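Local structure of Fe(2+) transporter FeoB (Methanocaldococcus jannaschii, 2WJI) at residues A[82-87]-A[157-162]; A[140-145]-A[153-158]. The protein probably transports ferrous iron across the cell membrane in a GTP-driven uptake system, this chain being its nucleotide-binding G domain. All coordinates share one frame; numbering follows the deposited sequence.

Contact 1: A[82-87]-A[157-162]; sequences PDLVVN and KAISIA
Leu84 and Val86 of strand 84-87 face Ile159 and Ala162 of helix 157-162, whose axis passes 9.6 Å from that of the strand at 146°, closer to antiparallel than to perpendicular. With CG anti to the backbone N (chi1 177°), Leu84 reaches out to the helix and sets CD2 between two of its residues. That methyl lies 3.8 Å from Ile159 CG2 and equally near Ile159 CA, so it meets the helix backbone itself. Ala162 meets the same methyl, its CB 3.9 Å from Leu84 CD2 and also touching CD1. One turn back, Ile159 crosses Val86 at about a right angle, with Ile159 CD1 4.0 Å from Val86 CG2. Ile159 also touches Ile6, Phe52 and Phe45 of strands 3-9, 50-56 and 42-47. Cut back to an alanine, Ile159 would lose CG1, CG2 and CD1, which would probably leave Val86 CG2 without its helix partner and open a gap toward these strands. Behind the interface, Ser160 OG donates to Lys157 O (2.8 Å), an oxygen that also accepts from Ile161 N. Packing of a C-terminal helix against a central parallel strand in this way belongs to the alpha/beta core of P-loop G domains.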
# COMPACT_ATOMS: atom_id res chain seq x y z
N PRO A 82 1.33 -9.79 -8.71
CA PRO A 82 0.08 -9.33 -8.08
C PRO A 82 -0.78 -8.56 -9.07
O PRO A 82 -0.24 -7.86 -9.93
CB PRO A 82 0.57 -8.37 -7.00
CG PRO A 82 1.97 -8.69 -6.76
CD PRO A 82 2.53 -9.37 -7.97
N ASP A 83 -2.10 -8.70 -8.96
CA ASP A 83 -3.03 -7.92 -9.77
C ASP A 83 -2.91 -6.42 -9.46
O ASP A 83 -3.13 -5.57 -10.32
CB ASP A 83 -4.47 -8.38 -9.53
CG ASP A 83 -4.72 -9.80 -10.02
OD1 ASP A 83 -4.46 -10.08 -11.21
OD2 ASP A 83 -5.17 -10.64 -9.21
N LEU A 84 -2.57 -6.10 -8.21
CA LEU A 84 -2.38 -4.71 -7.83
C LEU A 84 -1.30 -4.62 -6.76
O LEU A 84 -1.27 -5.42 -5.83
CB LEU A 84 -3.70 -4.11 -7.29
CG LEU A 84 -3.66 -2.66 -6.77
CD1 LEU A 84 -3.21 -1.70 -7.87
CD2 LEU A 84 -5.01 -2.21 -6.19
N VAL A 85 -0.41 -3.65 -6.90
CA VAL A 85 0.53 -3.34 -5.84
C VAL A 85 0.05 -2.06 -5.18
O VAL A 85 -0.07 -1.02 -5.83
CB VAL A 85 1.97 -3.17 -6.38
CG1 VAL A 85 2.90 -2.64 -5.28
CG2 VAL A 85 2.50 -4.50 -6.92
N VAL A 86 -0.26 -2.14 -3.89
CA VAL A 86 -0.69 -0.98 -3.13
C VAL A 86 0.54 -0.40 -2.43
O VAL A 86 1.03 -0.94 -1.44
CB VAL A 86 -1.80 -1.31 -2.11
CG1 VAL A 86 -2.17 -0.09 -1.31
CG2 VAL A 86 -3.04 -1.86 -2.80
N ASN A 87 1.06 0.70 -2.98
CA ASN A 87 2.26 1.31 -2.44
C ASN A 87 1.86 2.28 -1.33
O ASN A 87 1.27 3.35 -1.59
CB ASN A 87 3.05 2.00 -3.56
CG ASN A 87 4.34 2.67 -3.07
OD1 ASN A 87 4.91 2.30 -2.03
ND2 ASN A 87 4.80 3.65 -3.83
N LYS A 157 -12.36 0.64 -2.18
CA LYS A 157 -13.04 1.00 -3.41
C LYS A 157 -12.04 1.27 -4.53
O LYS A 157 -12.23 0.81 -5.66
CB LYS A 157 -13.96 2.20 -3.20
CG LYS A 157 -14.59 2.74 -4.48
CD LYS A 157 -15.65 3.78 -4.16
CE LYS A 157 -15.80 4.79 -5.29
NZ LYS A 157 -16.38 4.19 -6.52
N ALA A 158 -10.99 2.02 -4.21
CA ALA A 158 -9.96 2.34 -5.18
C ALA A 158 -9.30 1.06 -5.65
O ALA A 158 -9.02 0.91 -6.84
CB ALA A 158 -8.93 3.28 -4.59
N ILE A 159 -9.05 0.14 -4.73
CA ILE A 159 -8.48 -1.16 -5.09
C ILE A 159 -9.36 -1.91 -6.11
O ILE A 159 -8.89 -2.35 -7.15
CB ILE A 159 -8.26 -2.05 -3.84
CG1 ILE A 159 -7.10 -1.52 -3.01
CG2 ILE A 159 -8.01 -3.50 -4.24
CD1 ILE A 159 -6.86 -2.29 -1.72
N SER A 160 -10.64 -2.05 -5.81
CA SER A 160 -11.53 -2.81 -6.68
C SER A 160 -11.64 -2.25 -8.11
O SER A 160 -11.98 -2.97 -9.04
CB SER A 160 -12.92 -2.91 -6.07
OG SER A 160 -13.56 -1.66 -6.12
N ILE A 161 -11.39 -0.96 -8.27
CA ILE A 161 -11.39 -0.34 -9.59
C ILE A 161 -10.04 -0.55 -10.26
O ILE A 161 -9.97 -0.86 -11.45
CB ILE A 161 -11.69 1.18 -9.50
CG1 ILE A 161 -13.17 1.43 -9.20
CG2 ILE A 161 -11.28 1.89 -10.78
CD1 ILE A 161 -13.47 2.85 -8.67
N ALA A 162 -8.98 -0.40 -9.47
CA ALA A 162 -7.62 -0.51 -9.99
C ALA A 162 -7.23 -1.91 -10.50
O ALA A 162 -6.36 -2.02 -11.37
CB ALA A 162 -6.60 -0.03 -8.94

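Contact 2: A[140-145]-A[153-158]; sequences KVVPLS and EELKKA. Unlike the reference sequence in segment 153-158: Glu154 (reference Asp). With GNP (phosphoaminophosphonic acid-guanylate ester), chain C.
Val142 and Leu144 meet Leu155 and Ala158 within a strand-loop-helix unit of the G domain, in which the edge strand 141-143 leads through the guanine-binding G5 loop into helix 152-162. The helix returns along the strand nearly antiparallel, at 166°, with the axes 8.5 Å apart. Val142 supplies most of the strand's side of the interface. Its CB is directed at the helix but stands back behind its two methyls, which share the work. CG1, anti to the backbone N (chi1 -175°), rests on the helix backbone, 3.9 Å from Leu155 N, and brushes Glu154 CB at 4.2 Å. CG2 points toward the next turn: it presses on Ala158 CB at 3.5 Å, tighter than usual for two carbons, and lies 4.3 Å from Leu155 CD1. Glu154 offers just its CB here; beyond it the chain bends at chi2, and its carboxylate takes no part in the contact.

Further along, Leu144 holds CG between its backbone N and carbonyl carbon (chi1 65°) and brings CD1 to within 4.2 Å of Leu155 CD2, the two side chains meeting at a slant. Both leucines also touch Ile19 of helix 16-24, so the helix that follows the P-loop packs on them too, and Leu144 packs on Asn116 of the nucleotide site as well. Release of nucleotide rearranges G5, which may pass the nucleotide state on to the transmembrane region. At the end of the segment, Ser145 OG forms a weak hydrogen bond with the backbone N of Asp119, whose OD2 is hydrogen-bonded to the bound GTP analogue, while the carbonyl carbon of Ser145 lies 3.3 Å from the guanine O6.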
# COMPACT_ATOMS: atom_id res chain seq x y z
N LYS A 140 -3.24 6.45 -9.27
CA LYS A 140 -4.29 6.88 -8.36
C LYS A 140 -3.76 7.00 -6.93
O LYS A 140 -2.97 6.17 -6.48
CB LYS A 140 -5.46 5.91 -8.41
CG LYS A 140 -6.81 6.58 -8.59
CD LYS A 140 -6.80 7.52 -9.80
CE LYS A 140 -6.33 6.82 -11.07
NZ LYS A 140 -5.79 7.77 -12.09
N VAL A 141 -4.20 8.04 -6.22
CA VAL A 141 -3.75 8.30 -4.86
C VAL A 141 -4.91 8.31 -3.88
O VAL A 141 -5.88 9.05 -4.07
CB VAL A 141 -3.02 9.65 -4.74
CG1 VAL A 141 -2.71 9.95 -3.28
CG2 VAL A 141 -1.74 9.65 -5.58
N VAL A 142 -4.82 7.49 -2.84
CA VAL A 142 -5.86 7.44 -1.82
C VAL A 142 -5.36 8.00 -0.50
O VAL A 142 -4.52 7.39 0.16
CB VAL A 142 -6.34 6.00 -1.58
CG1 VAL A 142 -7.50 5.98 -0.60
CG2 VAL A 142 -6.73 5.34 -2.89
N PRO A 143 -5.89 9.17 -0.09
CA PRO A 143 -5.48 9.76 1.19
C PRO A 143 -6.15 9.04 2.36
O PRO A 143 -7.35 8.84 2.35
CB PRO A 143 -6.01 11.20 1.10
CG PRO A 143 -6.40 11.41 -0.34
CD PRO A 143 -6.75 10.07 -0.87
N LEU A 144 -5.38 8.66 3.38
CA LEU A 144 -6.01 8.06 4.54
C LEU A 144 -5.25 8.26 5.84
O LEU A 144 -4.12 8.73 5.84
CB LEU A 144 -6.27 6.57 4.30
CG LEU A 144 -5.11 5.60 4.11
CD1 LEU A 144 -5.58 4.18 4.31
CD2 LEU A 144 -4.47 5.77 2.74
N SER A 145 -5.91 7.93 6.94
CA SER A 145 -5.26 7.89 8.24
C SER A 145 -5.66 6.57 8.89
O SER A 145 -6.68 6.49 9.58
CB SER A 145 -5.69 9.07 9.11
OG SER A 145 -5.44 10.30 8.45
N GLU A 153 -12.47 2.45 3.61
CA GLU A 153 -13.44 2.04 2.60
C GLU A 153 -13.09 2.67 1.26
O GLU A 153 -13.31 2.07 0.22
CB GLU A 153 -14.90 2.36 2.99
CG GLU A 153 -15.88 2.09 1.83
CD GLU A 153 -17.37 2.11 2.20
OE1 GLU A 153 -17.80 2.94 3.04
OE2 GLU A 153 -18.12 1.32 1.61
N GLU A 154 -12.55 3.88 1.29
CA GLU A 154 -12.08 4.50 0.05
C GLU A 154 -11.00 3.65 -0.58
O GLU A 154 -10.99 3.43 -1.79
CB GLU A 154 -11.56 5.92 0.28
CG GLU A 154 -12.67 6.95 0.38
CD GLU A 154 -13.44 6.78 1.65
OE1 GLU A 154 -14.68 6.62 1.59
OE2 GLU A 154 -12.80 6.79 2.72
N LEU A 155 -10.09 3.14 0.26
CA LEU A 155 -9.01 2.28 -0.21
C LEU A 155 -9.57 1.00 -0.82
O LEU A 155 -9.15 0.61 -1.90
CB LEU A 155 -8.02 1.94 0.91
CG LEU A 155 -6.80 1.09 0.53
CD1 LEU A 155 -6.07 1.68 -0.67
CD2 LEU A 155 -5.84 0.93 1.71
N LYS A 156 -10.52 0.36 -0.14
CA LYS A 156 -11.16 -0.84 -0.69
C LYS A 156 -11.79 -0.55 -2.05
O LYS A 156 -11.78 -1.38 -2.95
CB LYS A 156 -12.21 -1.40 0.26
CG LYS A 156 -11.65 -2.08 1.49
CD LYS A 156 -12.79 -2.50 2.41
CE LYS A 156 -12.31 -3.38 3.55
NZ LYS A 156 -13.44 -3.71 4.46
N LYS A 157 -12.36 0.64 -2.18
CA LYS A 157 -13.04 1.00 -3.41
C LYS A 157 -12.04 1.27 -4.53
O LYS A 157 -12.23 0.81 -5.66
CB LYS A 157 -13.96 2.20 -3.20
CG LYS A 157 -14.59 2.74 -4.48
CD LYS A 157 -15.65 3.78 -4.16
CE LYS A 157 -15.80 4.79 -5.29
NZ LYS A 157 -16.38 4.19 -6.52
N ALA A 158 -10.99 2.02 -4.21
CA ALA A 158 -9.96 2.34 -5.18
C ALA A 158 -9.30 1.06 -5.65
O ALA A 158 -9.02 0.91 -6.84
CB ALA A 158 -8.93 3.28 -4.59
PG GNP C . 7.20 -2.19 9.52
O1G GNP C . 6.50 -3.48 9.23
O2G GNP C . 8.01 -1.66 8.35
O3G GNP C . 8.02 -2.54 10.73
N3B GNP C . 6.14 -1.06 9.95
PB GNP C . 4.67 -0.81 9.37
O1B GNP C . 4.77 -0.24 8.01
O2B GNP C . 3.92 -2.07 9.47
O3A GNP C . 3.97 0.23 10.25
PA GNP C . 2.89 -0.02 11.33
O1A GNP C . 1.57 -0.17 10.67
O2A GNP C . 3.29 -1.09 12.27
O5' GNP C . 2.84 1.32 12.14
C5' GNP C . 4.02 2.09 12.31
C4' GNP C . 3.74 3.27 13.23
O4' GNP C . 3.02 4.31 12.52
C3' GNP C . 2.90 2.92 14.46
O3' GNP C . 3.31 3.74 15.55
C2' GNP C . 1.51 3.32 14.02
O2' GNP C . 0.69 3.67 15.11
C1' GNP C . 1.81 4.57 13.21
N9 GNP C . 0.75 4.86 12.27
C8 GNP C . 0.15 3.98 11.39
N7 GNP C . -0.79 4.54 10.68
C5 GNP C . -0.84 5.86 11.12
C6 GNP C . -1.66 6.94 10.72
O6 GNP C . -2.56 6.94 9.86
N1 GNP C . -1.38 8.11 11.42
C2 GNP C . -0.41 8.23 12.40
N2 GNP C . -0.28 9.44 12.97
N3 GNP C . 0.37 7.22 12.78
C4 GNP C . 0.11 6.07 12.10

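Overall arrangement
Both contacts hold helix 152-162 against the same sheet, but on successive parts of the helix and on different strands. Contact 2 uses its earlier turns on the edge strand 141-143; contact 1 uses its last turn on strand 84-90, deeper in the sheet, so the helix bridges the strand 111-116 that lies between them. Each is largely buried and apolar, joined by methyl contacts. Contact 2 differs in having the exposed Glu154 at its border and in running straight into the guanine pocket at Ser145. Contact 1 stays away from the ligand, the side chain of Val86 being about 12 Å from the bound nucleotide analogue. Of the shared Lys157 and Ala158, Ala158 alone touches a strand segment, and only in contact 2.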